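Local coordinates for protein alpha-1,3-glucanase (Streptomyces thermodiastaticus, PDB 7C7D) that probably hydrolyses the alpha-1,3-glucosidic bonds of alpha-1,3-glucan as a thermostable glycosidase of family GH87, at residues Gly237-Ile242 / Thr260-Gly265; Val286-Phe291 / Ser317-Met322. All coordinates share one frame; numbering follows the deposited sequence.

Contact 1 of 2, residues Gly237-Ile242 / Thr260-Gly265; sequences GGVVWI and TLQGAG
V240 is bonded through both its backbone N and O to the strand 260-263: its N donates to T260 O at 2.7 Å, and its O accepts Q262 N at 2.9 Å. T260 N to G238 O and I242 N to Q262 O extend the parallel pairing on either side. At the G238 end a water donates to G238 O and also hydrogen-bonds T260 OG1, tying the threonine hydroxyl to the opposite backbone.

W241 and Q262 share a face with V239 and T260. CG of the tryptophan stands anti to the backbone N (chi1 174°), and the six-membered part of its indole reaches obliquely to the backbone of Q262 to A264: CE3 lies 3.3 Å from Q262 O, CZ3 is near G263 O, and CH2 meets A264 CB at 3.7 Å. Beside it, V239 CG2 packs against T260 CB.

On the other face L261 lies alongside V240, pointing the same way, and crosses I242 at a slant. Its CD1 lies against V240 CG1 and its CG against I242 CD1. Helix 225-234 packs against V240 and I242 from that side. Such in-register stacking of parallel strands from successive coils, with a helix near one end, is characteristic of the right-handed beta-helix of pectate lyase-like proteins.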
# COMPACT_ATOMS: atom_id res chain seq x y z
N GLY A 237 3.61 -23.28 -22.33
CA GLY A 237 4.64 -22.63 -23.11
C GLY A 237 4.15 -21.47 -23.94
O GLY A 237 4.95 -20.89 -24.70
N GLY A 238 2.88 -21.10 -23.83
CA GLY A 238 2.31 -20.06 -24.66
C GLY A 238 1.42 -19.09 -23.91
O GLY A 238 1.64 -18.83 -22.72
N VAL A 239 0.41 -18.57 -24.59
CA VAL A 239 -0.37 -17.44 -24.09
C VAL A 239 -1.83 -17.83 -24.05
O VAL A 239 -2.38 -18.32 -25.05
CB VAL A 239 -0.16 -16.19 -24.97
CG1 VAL A 239 -1.06 -15.05 -24.49
CG2 VAL A 239 1.30 -15.78 -24.99
N VAL A 240 -2.46 -17.61 -22.90
CA VAL A 240 -3.91 -17.66 -22.76
C VAL A 240 -4.43 -16.24 -22.86
O VAL A 240 -3.97 -15.34 -22.14
CB VAL A 240 -4.31 -18.29 -21.42
CG1 VAL A 240 -5.80 -18.17 -21.23
CG2 VAL A 240 -3.89 -19.74 -21.37
N TRP A 241 -5.39 -16.03 -23.75
CA TRP A 241 -5.96 -14.72 -24.01
C TRP A 241 -7.30 -14.60 -23.28
O TRP A 241 -8.13 -15.51 -23.35
CB TRP A 241 -6.18 -14.54 -25.51
CG TRP A 241 -6.89 -13.29 -25.89
CD1 TRP A 241 -8.12 -13.19 -26.48
CD2 TRP A 241 -6.42 -11.95 -25.74
NE1 TRP A 241 -8.44 -11.87 -26.71
CE2 TRP A 241 -7.41 -11.09 -26.25
CE3 TRP A 241 -5.25 -11.39 -25.21
CZ2 TRP A 241 -7.26 -9.70 -26.26
CZ3 TRP A 241 -5.10 -10.02 -25.22
CH2 TRP A 241 -6.11 -9.19 -25.74
N ILE A 242 -7.48 -13.48 -22.59
CA ILE A 242 -8.74 -13.17 -21.91
C ILE A 242 -9.37 -11.99 -22.65
O ILE A 242 -8.95 -10.84 -22.44
CB ILE A 242 -8.51 -12.81 -20.43
CG1 ILE A 242 -7.72 -13.90 -19.69
CG2 ILE A 242 -9.84 -12.56 -19.74
CD1 ILE A 242 -7.26 -13.47 -18.30
N THR A 260 1.44 -17.62 -19.99
CA THR A 260 1.10 -16.21 -19.86
C THR A 260 -0.41 -16.10 -19.90
O THR A 260 -1.06 -16.65 -20.80
CB THR A 260 1.72 -15.42 -21.02
OG1 THR A 260 3.14 -15.44 -20.91
CG2 THR A 260 1.23 -13.98 -21.02
N LEU A 261 -0.98 -15.46 -18.89
CA LEU A 261 -2.40 -15.15 -18.86
C LEU A 261 -2.51 -13.66 -19.14
O LEU A 261 -2.12 -12.83 -18.31
CB LEU A 261 -2.98 -15.50 -17.49
CG LEU A 261 -4.49 -15.60 -17.30
CD1 LEU A 261 -5.12 -16.43 -18.40
CD2 LEU A 261 -4.81 -16.20 -15.95
N GLN A 262 -3.02 -13.32 -20.32
CA GLN A 262 -2.99 -11.95 -20.82
C GLN A 262 -4.39 -11.48 -21.17
O GLN A 262 -5.09 -12.12 -21.96
CB GLN A 262 -2.10 -11.86 -22.05
CG GLN A 262 -2.08 -10.48 -22.66
CD GLN A 262 -0.98 -10.33 -23.69
OE1 GLN A 262 -0.14 -11.22 -23.84
NE2 GLN A 262 -0.98 -9.21 -24.40
N GLY A 263 -4.77 -10.34 -20.58
CA GLY A 263 -6.00 -9.67 -20.95
C GLY A 263 -5.75 -8.53 -21.94
O GLY A 263 -4.63 -8.26 -22.38
N ALA A 264 -6.84 -7.86 -22.28
CA ALA A 264 -6.83 -6.73 -23.21
C ALA A 264 -6.54 -5.41 -22.51
O ALA A 264 -6.57 -4.36 -23.16
CB ALA A 264 -8.17 -6.64 -23.94
N GLY A 265 -6.23 -5.46 -21.21
CA GLY A 265 -6.12 -4.28 -20.38
C GLY A 265 -6.99 -4.42 -19.16
O GLY A 265 -8.10 -4.97 -19.24
O HOH W 1 4.16 -17.92 -21.78

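Contact 2 of 2, residues Val286-Phe291 / Ser317-Met322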
# COMPACT_ATOMS: atom_id res chain seq x y z
N VAL A 286 5.36 -18.09 -15.17
CA VAL A 286 4.00 -17.59 -15.19
C VAL A 286 4.07 -16.09 -15.41
O VAL A 286 4.80 -15.39 -14.71
CB VAL A 286 3.29 -17.88 -13.85
CG1 VAL A 286 1.91 -17.25 -13.86
CG2 VAL A 286 3.23 -19.37 -13.60
N HIS A 287 3.30 -15.59 -16.37
CA HIS A 287 3.22 -14.15 -16.60
C HIS A 287 1.76 -13.73 -16.59
O HIS A 287 1.01 -14.06 -17.51
CB HIS A 287 3.93 -13.79 -17.91
CG HIS A 287 5.32 -14.32 -17.96
ND1 HIS A 287 6.36 -13.74 -17.26
CD2 HIS A 287 5.84 -15.41 -18.58
CE1 HIS A 287 7.46 -14.44 -17.46
NE2 HIS A 287 7.17 -15.46 -18.26
N LEU A 288 1.36 -13.02 -15.54
CA LEU A 288 0.01 -12.49 -15.43
C LEU A 288 0.05 -11.05 -15.89
O LEU A 288 0.83 -10.25 -15.36
CB LEU A 288 -0.50 -12.59 -13.98
CG LEU A 288 -0.39 -13.96 -13.31
CD1 LEU A 288 -0.94 -13.91 -11.88
CD2 LEU A 288 -1.12 -15.01 -14.13
N LYS A 289 -0.74 -10.71 -16.91
CA LYS A 289 -0.61 -9.42 -17.58
C LYS A 289 -1.96 -8.84 -17.97
O LYS A 289 -2.76 -9.51 -18.63
CB LYS A 289 0.21 -9.54 -18.88
CG LYS A 289 1.60 -10.12 -18.76
CD LYS A 289 2.28 -10.10 -20.13
CE LYS A 289 3.75 -10.45 -20.02
NZ LYS A 289 4.41 -10.59 -21.35
N ASP A 290 -2.16 -7.57 -17.63
CA ASP A 290 -3.15 -6.72 -18.29
C ASP A 290 -4.58 -7.22 -18.12
O ASP A 290 -5.38 -7.19 -19.06
CB ASP A 290 -2.82 -6.51 -19.77
CG ASP A 290 -1.38 -6.07 -20.00
OD1 ASP A 290 -0.81 -5.42 -19.11
OD2 ASP A 290 -0.84 -6.37 -21.08
N PHE A 291 -4.93 -7.66 -16.91
CA PHE A 291 -6.33 -7.89 -16.58
C PHE A 291 -6.60 -7.44 -15.15
O PHE A 291 -5.68 -7.06 -14.41
CB PHE A 291 -6.86 -9.31 -16.91
CG PHE A 291 -6.21 -10.45 -16.15
CD1 PHE A 291 -4.96 -10.93 -16.52
CD2 PHE A 291 -6.90 -11.10 -15.13
CE1 PHE A 291 -4.39 -12.02 -15.85
CE2 PHE A 291 -6.34 -12.18 -14.46
CZ PHE A 291 -5.09 -12.65 -14.83
N SER A 317 8.86 -15.64 -12.99
CA SER A 317 7.49 -15.24 -13.22
C SER A 317 7.33 -13.73 -13.10
O SER A 317 8.24 -13.01 -12.66
CB SER A 317 6.57 -15.97 -12.24
OG SER A 317 6.53 -17.34 -12.60
N SER A 318 6.16 -13.24 -13.50
CA SER A 318 5.90 -11.81 -13.44
C SER A 318 4.41 -11.53 -13.33
O SER A 318 3.57 -12.32 -13.76
CB SER A 318 6.48 -11.07 -14.66
OG SER A 318 5.83 -11.47 -15.86
N VAL A 319 4.10 -10.37 -12.75
CA VAL A 319 2.74 -9.87 -12.60
C VAL A 319 2.78 -8.40 -12.97
O VAL A 319 3.47 -7.62 -12.31
CB VAL A 319 2.23 -10.03 -11.15
CG1 VAL A 319 0.83 -9.45 -11.01
CG2 VAL A 319 2.27 -11.49 -10.72
N SER A 320 2.07 -8.01 -14.02
CA SER A 320 2.18 -6.64 -14.51
C SER A 320 0.89 -6.16 -15.16
O SER A 320 0.13 -6.94 -15.74
CB SER A 320 3.35 -6.49 -15.49
OG SER A 320 3.17 -7.32 -16.63
N GLY A 321 0.66 -4.85 -15.08
CA GLY A 321 -0.49 -4.24 -15.71
C GLY A 321 -1.82 -4.65 -15.11
O GLY A 321 -2.85 -4.53 -15.78
N MET A 322 -1.83 -5.12 -13.87
CA MET A 322 -3.03 -5.66 -13.25
C MET A 322 -3.75 -4.60 -12.42
O MET A 322 -3.15 -3.64 -11.93
CB MET A 322 -2.68 -6.82 -12.31
CG MET A 322 -1.89 -7.94 -12.96
SD MET A 322 -2.82 -8.92 -14.17
CE MET A 322 -4.12 -9.59 -13.14
O HOH W 2 3.58 -10.11 -16.33
O HOH W 3 1.90 -5.82 -18.52
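F291 and M322 form the tightly packed end of this contact. The methionine chain, bent at chi2 and again at chi3 (-61°), sets its methyl over one face of the phenyl ring: CE stands 3.4 Å from the ring centroid and only 3° off the normal, a CH-pi contact, while SD, at 4.1 Å from the same centroid, makes it a Met-aromatic pair. A weak, long bond from F291 N to M322 SD adds to it. An alanine in place of F291 would probably leave the M322 methyl without the ring it rests on and open a gap beside L261 and V271, which also touch the phenyl group. L288 CB approaches M322 SD, and L288 CD1 packs more distantly on V319 CG2.

The face bearing H287, K289, S318 and S320 is looser and hydrated. S318 OG and H287 ND1 share a hydrogen bond of 2.7 Å at the edge of the imidazole, near its plane. One water donates to L288 O and hydrogen-bonds both S318 OG and S320 OG, joining the two hydroxyls; a second donates to D290 OD1 and links it to S320 OG. K289 CG lies 3.9 Å from S320 OG.

Between these two sides runs regular parallel pairing, from S318 N to V286 O through L288 to D290 N with S320 O. Its beginning is marked by a side chain: V286 N donates to S317 OG, whose hydroxyl is also bonded to L313 O. In-register pairing of this kind, with L288 and V319 on one face and H287, K289, S318 and S320 on the other, is characteristic of neighbouring coils in a right-handed parallel beta-helix.

Overall arrangement
Contacts 1 and 2 are two steps of the same run of parallel strands in the beta-helix, separated by the pairing of 259-263 with 286-289; they lie in series in the chain with centres about 9 Å apart. The intervening pairing joins them: L261 N probably bonds to H287 O and L261 O to K289 N, while L261 O also packs on F291 CE1. Contact 1, farther from the centre of the chain, is the more buried, and beyond backbone bonding it relies on aliphatic and indole packing, with one bridging water. Contact 2 is partly buried, combining a sulfur-aromatic interior with a water-linked pair of serine hydroxyls. Its strands run almost parallel, whereas the axes of contact 1 are inclined by 31°.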